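Local atomic coordinates of prolyl-ACP dehydrogenase (Oscillatoria sp., PDB entry 4IRN), a protein that oxidises a prolyl group carried on an acyl carrier protein during anatoxin-a biosynthesis, using FAD in an acyl-CoA dehydrogenase fold. Residues A[72-75]-A[76-80]; A[116-119]-A[120-123]; A[83-86]-A[87-90]. All coordinates share one frame; numbering follows the deposited sequence.

Contact 1 of 3, residues A[72-75]-A[76-80]; sequences FNRD and AWQKC
Phe72 turns the edge of its ring to the indole of Trp77, with CZ 3.6 Å from Trp77 CE3 and that carbon lying in the plane of the phenyl. The two ring planes stand at 58°, and the centroid of the phenyl is 5.8 Å from that of the six-membered indole ring, an oblique pairing. Both side chains swing away from their own backbone N (chi1 164° for Phe72 and 180° for Trp77), which brings the rings together on the flank of the first turn of helix 74-83. Beyond the pair, the indole packs against helix 118-138, touching Ala123 and Met124, and meets the rings of His86 and His127.

Between the two aromatics along the chain sits the N-cap, Asn73. Its OD1 takes the N-H of Ala76 at 3.1 Å, with the donor standing well above the amide plane, while the amide lies against the Ala76 methyl, CG to CB 3.5 Å. The Asn73 backbone O receives Trp77 N, the first of the regular helical bonds. On the outer surface the extended chain of Gln78 lies alongside the first turn, CG resting 3.4 Å from Arg74 O and NE2 beside Arg74 CG at 3.8 Å. The guanidinium and amide planes are well turned from each other, so these two polar ends do not lie flat on one another.

The chemistry is thus divided by side. A cap and backbone bonds satisfy the N-H groups of Ala76 and Trp77 at the buried start of the helix, the aromatic pair there adds dispersion, and the exposed side carries Arg74 and Gln78, whose side chains meet where the aliphatic part of the arginine lies beside the amide nitrogen.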
ATOM      1  N   PHE A  72     -27.879   0.397 -24.106  1.00 16.37           N
ATOM      2  CA  PHE A  72     -27.547   1.819 -24.093  1.00 16.64           C
ATOM      3  C   PHE A  72     -28.874   2.594 -23.963  1.00 20.09           C
ATOM      4  O   PHE A  72     -29.816   2.323 -24.719  1.00 19.14           O
ATOM      5  CB  PHE A  72     -26.769   2.221 -25.371  1.00 18.68           C
ATOM      6  CG  PHE A  72     -26.724   3.709 -25.615  1.00 20.93           C
ATOM      7  CD1 PHE A  72     -25.862   4.525 -24.888  1.00 24.69           C
ATOM      8  CD2 PHE A  72     -27.574   4.303 -26.538  1.00 23.76           C
ATOM      9  CE1 PHE A  72     -25.847   5.908 -25.090  1.00 25.86           C
ATOM     10  CE2 PHE A  72     -27.565   5.686 -26.733  1.00 26.76           C
ATOM     11  CZ  PHE A  72     -26.701   6.479 -26.009  1.00 24.97           C
ATOM     12  N   ASN A  73     -28.943   3.539 -23.008  1.00 16.52           N
ATOM     13  CA  ASN A  73     -30.149   4.329 -22.756  1.00 16.36           C
ATOM     14  C   ASN A  73     -30.214   5.576 -23.643  1.00 22.77           C
ATOM     15  O   ASN A  73     -29.731   6.649 -23.263  1.00 22.87           O
ATOM     16  CB  ASN A  73     -30.271   4.686 -21.269  1.00 13.73           C
ATOM     17  CG  ASN A  73     -31.666   5.056 -20.800  1.00 25.63           C
ATOM     18  OD1 ASN A  73     -32.559   5.415 -21.578  1.00 18.16           O
ATOM     19  ND2 ASN A  73     -31.876   5.021 -19.493  1.00 14.63           N
ATOM     20  N   ARG A  74     -30.821   5.427 -24.830  1.00 18.80           N
ATOM     21  CA  ARG A  74     -30.976   6.531 -25.771  1.00 19.29           C
ATOM     22  C   ARG A  74     -31.934   7.591 -25.250  1.00 25.09           C
ATOM     23  O   ARG A  74     -31.713   8.779 -25.494  1.00 25.87           O
ATOM     24  CB  ARG A  74     -31.426   6.031 -27.135  1.00 20.05           C
ATOM     25  CG  ARG A  74     -30.968   6.948 -28.266  1.00 33.32           C
ATOM     26  CD  ARG A  74     -31.457   6.427 -29.595  1.00 43.96           C
ATOM     27  NE  ARG A  74     -30.451   6.544 -30.653  1.00 47.92           N
ATOM     28  CZ  ARG A  74     -29.689   5.539 -31.088  1.00 59.03           C
ATOM     29  NH1 ARG A  74     -29.777   4.337 -30.526  1.00 38.50           N
ATOM     30  NH2 ARG A  74     -28.810   5.738 -32.062  1.00 48.59           N
ATOM     31  N   ASP A  75     -32.984   7.157 -24.521  1.00 21.91           N
ATOM     32  CA  ASP A  75     -33.982   8.039 -23.915  1.00 22.37           C
ATOM     33  C   ASP A  75     -33.331   9.018 -22.932  1.00 24.74           C
ATOM     34  O   ASP A  75     -33.629  10.212 -22.968  1.00 23.46           O
ATOM     35  CB  ASP A  75     -35.091   7.226 -23.225  1.00 25.15           C
ATOM     36  CG  ASP A  75     -36.299   6.891 -24.094  1.00 45.97           C
ATOM     37  OD1 ASP A  75     -36.145   6.831 -25.349  1.00 47.45           O
ATOM     38  OD2 ASP A  75     -37.386   6.669 -23.529  1.00 57.06           O
ATOM     39  N   ALA A  76     -32.417   8.509 -22.086  1.00 21.38           N
ATOM     40  CA  ALA A  76     -31.684   9.292 -21.094  1.00 21.18           C
ATOM     41  C   ALA A  76     -30.663  10.228 -21.738  1.00 26.14           C
ATOM     42  O   ALA A  76     -30.447  11.318 -21.206  1.00 25.82           O
ATOM     43  CB  ALA A  76     -31.011   8.373 -20.088  1.00 21.77           C
ATOM     44  N   TRP A  77     -30.060   9.823 -22.883  1.00 23.66           N
ATOM     45  CA  TRP A  77     -29.116  10.652 -23.643  1.00 24.12           C
ATOM     46  C   TRP A  77     -29.855  11.880 -24.168  1.00 29.12           C
ATOM     47  O   TRP A  77     -29.363  13.002 -24.000  1.00 29.18           O
ATOM     48  CB  TRP A  77     -28.488   9.860 -24.815  1.00 23.26           C
ATOM     49  CG  TRP A  77     -27.505  10.641 -25.656  1.00 24.61           C
ATOM     50  CD1 TRP A  77     -27.794  11.631 -26.550  1.00 27.67           C
ATOM     51  CD2 TRP A  77     -26.074  10.474 -25.697  1.00 24.70           C
ATOM     52  NE1 TRP A  77     -26.634  12.114 -27.118  1.00 27.10           N
ATOM     53  CE2 TRP A  77     -25.566  11.418 -26.620  1.00 28.81           C
ATOM     54  CE3 TRP A  77     -25.170   9.606 -25.053  1.00 26.15           C
ATOM     55  CZ2 TRP A  77     -24.196  11.545 -26.891  1.00 28.44           C
ATOM     56  CZ3 TRP A  77     -23.816   9.717 -25.348  1.00 27.83           C
ATOM     57  CH2 TRP A  77     -23.337  10.675 -26.253  1.00 28.51           C
ATOM     58  N   GLN A  78     -31.033  11.651 -24.803  1.00 26.20           N
ATOM     59  CA  GLN A  78     -31.934  12.669 -25.360  1.00 25.77           C
ATOM     60  C   GLN A  78     -32.380  13.674 -24.302  1.00 28.10           C
ATOM     61  O   GLN A  78     -32.338  14.871 -24.551  1.00 27.96           O
ATOM     62  CB  GLN A  78     -33.163  12.011 -26.009  1.00 27.27           C
ATOM     63  CG  GLN A  78     -32.913  11.311 -27.353  1.00 47.07           C
ATOM     64  CD  GLN A  78     -34.026  10.340 -27.770  1.00 75.01           C
ATOM     65  OE1 GLN A  78     -35.076  10.218 -27.126  1.00 72.08           O
ATOM     66  NE2 GLN A  78     -33.737   9.471 -28.734  1.00 68.59           N
ATOM     67  N   LYS A  79     -32.773  13.189 -23.117  1.00 23.39           N
ATOM     68  CA  LYS A  79     -33.212  14.012 -21.980  1.00 22.84           C
ATOM     69  C   LYS A  79     -32.094  14.897 -21.434  1.00 26.34           C
ATOM     70  O   LYS A  79     -32.351  16.048 -21.083  1.00 26.10           O
ATOM     71  CB  LYS A  79     -33.834  13.156 -20.863  1.00 24.40           C
ATOM     72  CG  LYS A  79     -35.243  12.701 -21.169  1.00 32.71           C
ATOM     73  CD  LYS A  79     -35.874  12.026 -19.973  1.00 46.09           C
ATOM     74  CE  LYS A  79     -37.265  11.518 -20.251  1.00 64.70           C
ATOM     75  NZ  LYS A  79     -38.256  12.625 -20.216  1.00 79.22           N
ATOM     76  N   CYS A  80     -30.861  14.365 -21.393  1.00 22.02           N
ATOM     77  CA  CYS A  80     -29.665  15.079 -20.951  1.00 21.56           C
ATOM     78  C   CYS A  80     -29.315  16.220 -21.909  1.00 25.36           C
ATOM     79  O   CYS A  80     -28.960  17.307 -21.454  1.00 25.47           O
ATOM     80  CB  CYS A  80     -28.494  14.119 -20.773  1.00 21.46           C
ATOM     81  SG  CYS A  80     -28.546  13.179 -19.228  1.00 25.16           S
TER

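Contact 2 of 3, residues A[116-119]-A[120-123]; sequences KDNG and LIFA
Asp117 grips the start of helix 118-138 through OD1, which accepts the N-H of Leu120 at 3.0 Å. The N-H...O angle is 151°, and the donor reaches the oxygen from above the carboxylate plane. A chi1 of -163° carries the carboxylate forward over the first turn, where it also meets the Leu120 side chain, Asp117 CG lying 3.7 Å from Leu120 CB; the two side chains cross at about a right angle. The backbone O of Asp117 has its own donor, Ile121 N at 3.3 Å, and the Ile121 side chain closes over the same oxygen, CG1 coming to 3.3 Å. One residue thus receives two successive N-H groups, one on its side chain and one on its main chain. Phe122 N to Asn118 O and Ala123 N to Gly119 O, each 3.0 Å, carry the helix on.

A second shell holds the capping group in place. Asp117 OD1 is also hydrogen-bonded to Thr243 OG1, so the capping oxygen has two partners. The side chain of Asn118 sets out away from 120-123, and its ND2 bonds to Glu389 and Asp392 on helix 386-395. Leu120 packs on Ala76 and Trp77 of helix 74-83, while the ring of Phe122 stacks on Tyr399 and touches Thr195 and the bound FAD.

This is an aspartate N-cap, preceding a helix of the N-terminal helical domain of the acyl-CoA dehydrogenase fold, and at the start of its second turn that helix places Phe122 in the FAD pocket.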
ATOM      1  N   LYS A 116     -26.968   6.931 -11.757  1.00 13.20           N
ATOM      2  CA  LYS A 116     -26.303   5.667 -11.429  1.00 11.92           C
ATOM      3  C   LYS A 116     -25.707   4.968 -12.660  1.00 15.37           C
ATOM      4  O   LYS A 116     -24.857   4.088 -12.517  1.00 14.76           O
ATOM      5  CB  LYS A 116     -27.258   4.732 -10.660  1.00 13.50           C
ATOM      6  CG  LYS A 116     -27.543   5.149  -9.217  1.00 17.55           C
ATOM      7  CD  LYS A 116     -28.457   4.146  -8.538  1.00 26.87           C
ATOM      8  CE  LYS A 116     -28.580   4.384  -7.057  1.00 38.79           C
ATOM      9  NZ  LYS A 116     -29.554   3.464  -6.431  1.00 49.13           N
ATOM     10  N   ASP A 117     -26.165   5.346 -13.863  1.00 12.12           N
ATOM     11  CA  ASP A 117     -25.727   4.770 -15.133  1.00 11.47           C
ATOM     12  C   ASP A 117     -24.365   5.347 -15.518  1.00 15.41           C
ATOM     13  O   ASP A 117     -24.280   6.370 -16.211  1.00 15.23           O
ATOM     14  CB  ASP A 117     -26.789   5.000 -16.233  1.00 12.90           C
ATOM     15  CG  ASP A 117     -26.651   4.132 -17.471  1.00 21.30           C
ATOM     16  OD1 ASP A 117     -25.506   3.840 -17.868  1.00 19.22           O
ATOM     17  OD2 ASP A 117     -27.693   3.811 -18.093  1.00 33.18           O
ATOM     18  N   ASN A 118     -23.299   4.677 -15.058  1.00 10.73           N
ATOM     19  CA  ASN A 118     -21.920   5.083 -15.305  1.00 10.06           C
ATOM     20  C   ASN A 118     -21.524   4.979 -16.781  1.00 14.03           C
ATOM     21  O   ASN A 118     -20.715   5.783 -17.250  1.00 14.00           O
ATOM     22  CB  ASN A 118     -20.947   4.320 -14.391  1.00  9.49           C
ATOM     23  CG  ASN A 118     -21.218   4.530 -12.922  1.00 31.77           C
ATOM     24  OD1 ASN A 118     -21.185   5.650 -12.416  1.00 34.20           O
ATOM     25  ND2 ASN A 118     -21.523   3.461 -12.209  1.00 20.46           N
ATOM     26  N   GLY A 119     -22.102   4.014 -17.494  1.00 10.03           N
ATOM     27  CA  GLY A 119     -21.858   3.814 -18.919  1.00  9.81           C
ATOM     28  C   GLY A 119     -22.345   4.975 -19.766  1.00 13.92           C
ATOM     29  O   GLY A 119     -21.648   5.392 -20.700  1.00 13.33           O
ATOM     30  N   LEU A 120     -23.544   5.529 -19.417  1.00  9.74           N
ATOM     31  CA  LEU A 120     -24.143   6.677 -20.106  1.00  9.59           C
ATOM     32  C   LEU A 120     -23.263   7.895 -19.875  1.00 15.82           C
ATOM     33  O   LEU A 120     -22.929   8.595 -20.835  1.00 16.97           O
ATOM     34  CB  LEU A 120     -25.585   6.941 -19.617  1.00  9.14           C
ATOM     35  CG  LEU A 120     -26.306   8.192 -20.166  1.00 12.37           C
ATOM     36  CD1 LEU A 120     -26.943   7.941 -21.536  1.00 11.77           C
ATOM     37  CD2 LEU A 120     -27.345   8.674 -19.195  1.00 12.54           C
ATOM     38  N   ILE A 121     -22.855   8.108 -18.606  1.00 12.19           N
ATOM     39  CA  ILE A 121     -21.973   9.192 -18.180  1.00 11.98           C
ATOM     40  C   ILE A 121     -20.656   9.163 -18.996  1.00 15.99           C
ATOM     41  O   ILE A 121     -20.236  10.204 -19.509  1.00 15.64           O
ATOM     42  CB  ILE A 121     -21.741   9.143 -16.643  1.00 14.79           C
ATOM     43  CG1 ILE A 121     -23.050   9.448 -15.861  1.00 14.70           C
ATOM     44  CG2 ILE A 121     -20.626  10.096 -16.240  1.00 15.13           C
ATOM     45  CD1 ILE A 121     -23.078   8.963 -14.383  1.00 19.95           C
ATOM     46  N   PHE A 122     -20.042   7.963 -19.146  1.00 12.48           N
ATOM     47  CA  PHE A 122     -18.808   7.778 -19.912  1.00 11.83           C
ATOM     48  C   PHE A 122     -19.028   8.102 -21.396  1.00 18.29           C
ATOM     49  O   PHE A 122     -18.214   8.822 -21.982  1.00 19.11           O
ATOM     50  CB  PHE A 122     -18.213   6.371 -19.695  1.00 12.60           C
ATOM     51  CG  PHE A 122     -17.148   5.943 -20.683  1.00 14.02           C
ATOM     52  CD1 PHE A 122     -15.960   6.657 -20.811  1.00 16.67           C
ATOM     53  CD2 PHE A 122     -17.321   4.807 -21.468  1.00 15.77           C
ATOM     54  CE1 PHE A 122     -14.991   6.265 -21.736  1.00 17.41           C
ATOM     55  CE2 PHE A 122     -16.338   4.403 -22.373  1.00 18.26           C
ATOM     56  CZ  PHE A 122     -15.181   5.130 -22.499  1.00 16.41           C
ATOM     57  N   ALA A 123     -20.140   7.602 -21.984  1.00 15.14           N
ATOM     58  CA  ALA A 123     -20.521   7.810 -23.390  1.00 15.01           C
ATOM     59  C   ALA A 123     -20.702   9.302 -23.727  1.00 19.99           C
ATOM     60  O   ALA A 123     -20.258   9.753 -24.787  1.00 19.90           O
ATOM     61  CB  ALA A 123     -21.793   7.044 -23.701  1.00 15.62           C
TER

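Contact 3 of 3, residues A[83-86]-A[87-90]; sequences FGVH and GWPI
Trp88 lays one face of its indole over the backbone of Val85, whose CA sits 3.7 Å from the centroid of the five-membered ring and only 9° off the ring normal, a CH-pi contact. The Val85 methyls reach along the six-membered ring, CG1 to Trp88 CZ3 at 4.0 Å and CG2 to CZ2 at the same distance, so both lie against the benzo half on the same face as CA. The indole bends back over this turn because its CG lies anti to the carbonyl carbon (chi1 -74°) and chi2 is only -14°.

At its rim the ring has two different neighbours. Phe83 CE1 lies near the indole plane, 4.2 Å from Trp88 CZ2. The pyrrole N-H meets a water in the same plane, NE1 to the water oxygen 2.7 Å, and that water donates onward to Phe83 O at the end of helix 74-83.

The backbone beneath makes one short turn after the helix end. Gly84, with positive phi, is the C-prime residue of a Schellman motif ending the helix, and its O takes a weak bond from Gly87 N. Trp88 N binds Val85 O at 3.1 Å, the donor standing above the carbonyl plane. A type I turn then runs from Gly87 to Ile90, where Ile90 CG1 lies against His86 O. Helices 42-58 and 101-114 close round the indole, Val51 and Leu108 among their contacts.

Chemically, a large aromatic is buried with its one polar atom spoken for: the water satisfies the indole N-H and also takes up a carbonyl left at the helix end, while the benzo half rests on Val85 carbons and the five-membered ring also lies against the Gly84 and Val85 carbonyl oxygens.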
ATOM      1  N   PHE A  83     -31.749  19.013 -21.438  1.00 15.83           N
ATOM      2  CA  PHE A  83     -31.377  19.724 -20.211  1.00 14.99           C
ATOM      3  C   PHE A  83     -30.221  20.681 -20.484  1.00 19.08           C
ATOM      4  O   PHE A  83     -30.178  21.769 -19.902  1.00 18.29           O
ATOM      5  CB  PHE A  83     -31.048  18.743 -19.073  1.00 16.29           C
ATOM      6  CG  PHE A  83     -30.948  19.381 -17.702  1.00 17.77           C
ATOM      7  CD1 PHE A  83     -29.720  19.784 -17.192  1.00 20.70           C
ATOM      8  CD2 PHE A  83     -32.082  19.560 -16.910  1.00 19.87           C
ATOM      9  CE1 PHE A  83     -29.628  20.375 -15.924  1.00 21.61           C
ATOM     10  CE2 PHE A  83     -31.988  20.150 -15.643  1.00 22.78           C
ATOM     11  CZ  PHE A  83     -30.761  20.553 -15.159  1.00 20.98           C
ATOM     12  N   GLY A  84     -29.328  20.276 -21.394  1.00 15.69           N
ATOM     13  CA  GLY A  84     -28.191  21.070 -21.839  1.00 15.45           C
ATOM     14  C   GLY A  84     -26.818  20.514 -21.542  1.00 19.80           C
ATOM     15  O   GLY A  84     -25.834  21.194 -21.831  1.00 21.41           O
ATOM     16  N   VAL A  85     -26.729  19.282 -20.995  1.00 14.83           N
ATOM     17  CA  VAL A  85     -25.465  18.622 -20.603  1.00 14.33           C
ATOM     18  C   VAL A  85     -24.368  18.764 -21.664  1.00 19.32           C
ATOM     19  O   VAL A  85     -23.308  19.334 -21.386  1.00 19.83           O
ATOM     20  CB  VAL A  85     -25.636  17.142 -20.140  1.00 17.32           C
ATOM     21  CG1 VAL A  85     -24.322  16.587 -19.608  1.00 16.98           C
ATOM     22  CG2 VAL A  85     -26.726  17.007 -19.082  1.00 16.84           C
ATOM     23  N   HIS A  86     -24.647  18.290 -22.884  1.00 15.81           N
ATOM     24  CA  HIS A  86     -23.721  18.312 -24.020  1.00 15.63           C
ATOM     25  C   HIS A  86     -23.218  19.714 -24.368  1.00 20.68           C
ATOM     26  O   HIS A  86     -22.045  19.866 -24.704  1.00 20.79           O
ATOM     27  CB  HIS A  86     -24.368  17.657 -25.244  1.00 16.03           C
ATOM     28  CG  HIS A  86     -24.884  16.275 -24.985  1.00 19.26           C
ATOM     29  ND1 HIS A  86     -25.931  16.043 -24.109  1.00 20.95           N
ATOM     30  CD2 HIS A  86     -24.493  15.095 -25.511  1.00 20.79           C
ATOM     31  CE1 HIS A  86     -26.139  14.738 -24.127  1.00 20.15           C
ATOM     32  NE2 HIS A  86     -25.292  14.124 -24.946  1.00 20.43           N
ATOM     33  N   GLY A  87     -24.097  20.712 -24.242  1.00 16.59           N
ATOM     34  CA  GLY A  87     -23.793  22.106 -24.533  1.00 15.89           C
ATOM     35  C   GLY A  87     -23.108  22.884 -23.426  1.00 20.69           C
ATOM     36  O   GLY A  87     -22.729  24.037 -23.654  1.00 20.62           O
ATOM     37  N   TRP A  88     -22.945  22.278 -22.215  1.00 16.97           N
ATOM     38  CA  TRP A  88     -22.327  22.926 -21.044  1.00 17.10           C
ATOM     39  C   TRP A  88     -21.016  23.688 -21.320  1.00 21.06           C
ATOM     40  O   TRP A  88     -20.968  24.869 -20.985  1.00 21.06           O
ATOM     41  CB  TRP A  88     -22.201  21.980 -19.828  1.00 16.06           C
ATOM     42  CG  TRP A  88     -23.476  21.671 -19.095  1.00 16.91           C
ATOM     43  CD1 TRP A  88     -24.669  22.318 -19.210  1.00 19.96           C
ATOM     44  CD2 TRP A  88     -23.653  20.682 -18.075  1.00 16.71           C
ATOM     45  NE1 TRP A  88     -25.591  21.768 -18.355  1.00 19.56           N
ATOM     46  CE2 TRP A  88     -24.992  20.762 -17.640  1.00 20.90           C
ATOM     47  CE3 TRP A  88     -22.810  19.718 -17.491  1.00 18.11           C
ATOM     48  CZ2 TRP A  88     -25.513  19.916 -16.649  1.00 20.29           C
ATOM     49  CZ3 TRP A  88     -23.326  18.882 -16.510  1.00 19.60           C
ATOM     50  CH2 TRP A  88     -24.662  18.982 -16.102  1.00 20.29           C
ATOM     51  N   PRO A  89     -19.966  23.104 -21.961  1.00 16.94           N
ATOM     52  CA  PRO A  89     -18.757  23.898 -22.231  1.00 16.16           C
ATOM     53  C   PRO A  89     -18.773  24.606 -23.598  1.00 19.36           C
ATOM     54  O   PRO A  89     -17.801  25.265 -23.958  1.00 18.94           O
ATOM     55  CB  PRO A  89     -17.644  22.848 -22.153  1.00 17.70           C
ATOM     56  CG  PRO A  89     -18.296  21.554 -22.493  1.00 21.95           C
ATOM     57  CD  PRO A  89     -19.786  21.713 -22.429  1.00 17.96           C
ATOM     58  N   ILE A  90     -19.863  24.443 -24.371  1.00 16.25           N
ATOM     59  CA  ILE A  90     -20.032  24.989 -25.727  1.00 16.34           C
ATOM     60  C   ILE A  90     -20.631  26.403 -25.697  1.00 21.12           C
ATOM     61  O   ILE A  90     -21.628  26.615 -24.991  1.00 20.79           O
ATOM     62  CB  ILE A  90     -20.888  24.026 -26.621  1.00 19.34           C
ATOM     63  CG1 ILE A  90     -20.516  22.522 -26.431  1.00 19.70           C
ATOM     64  CG2 ILE A  90     -20.897  24.433 -28.103  1.00 20.29           C
ATOM     65  CD1 ILE A  90     -19.035  22.086 -26.725  1.00 23.06           C
TER
HETATM   66  O   HOH W   1     -28.026  22.957 -18.523  1.00  6.93           O

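How the contacts relate
From the N terminus, the chain first meets contact 1 (72-80), which opens helix 74-83, then contact 3 (83-90), which ends that helix and turns into the loop before helix 101-114, and finally contact 2 (116-123), which opens helix 118-138. None encloses a long loop: each is a local turn, and they follow in series without nesting or crossing. Contacts 1 and 3 are joined by a probable hydrogen bond from Val85 N to Cys80 O, and by Trp77 packing against His86. Contact 2 lies against contact 1 through Leu120 and Ala123, whereas contacts 2 and 3 do not touch. Together they tie the start of helix 74-83 to helix 118-138 and its end to the following loop.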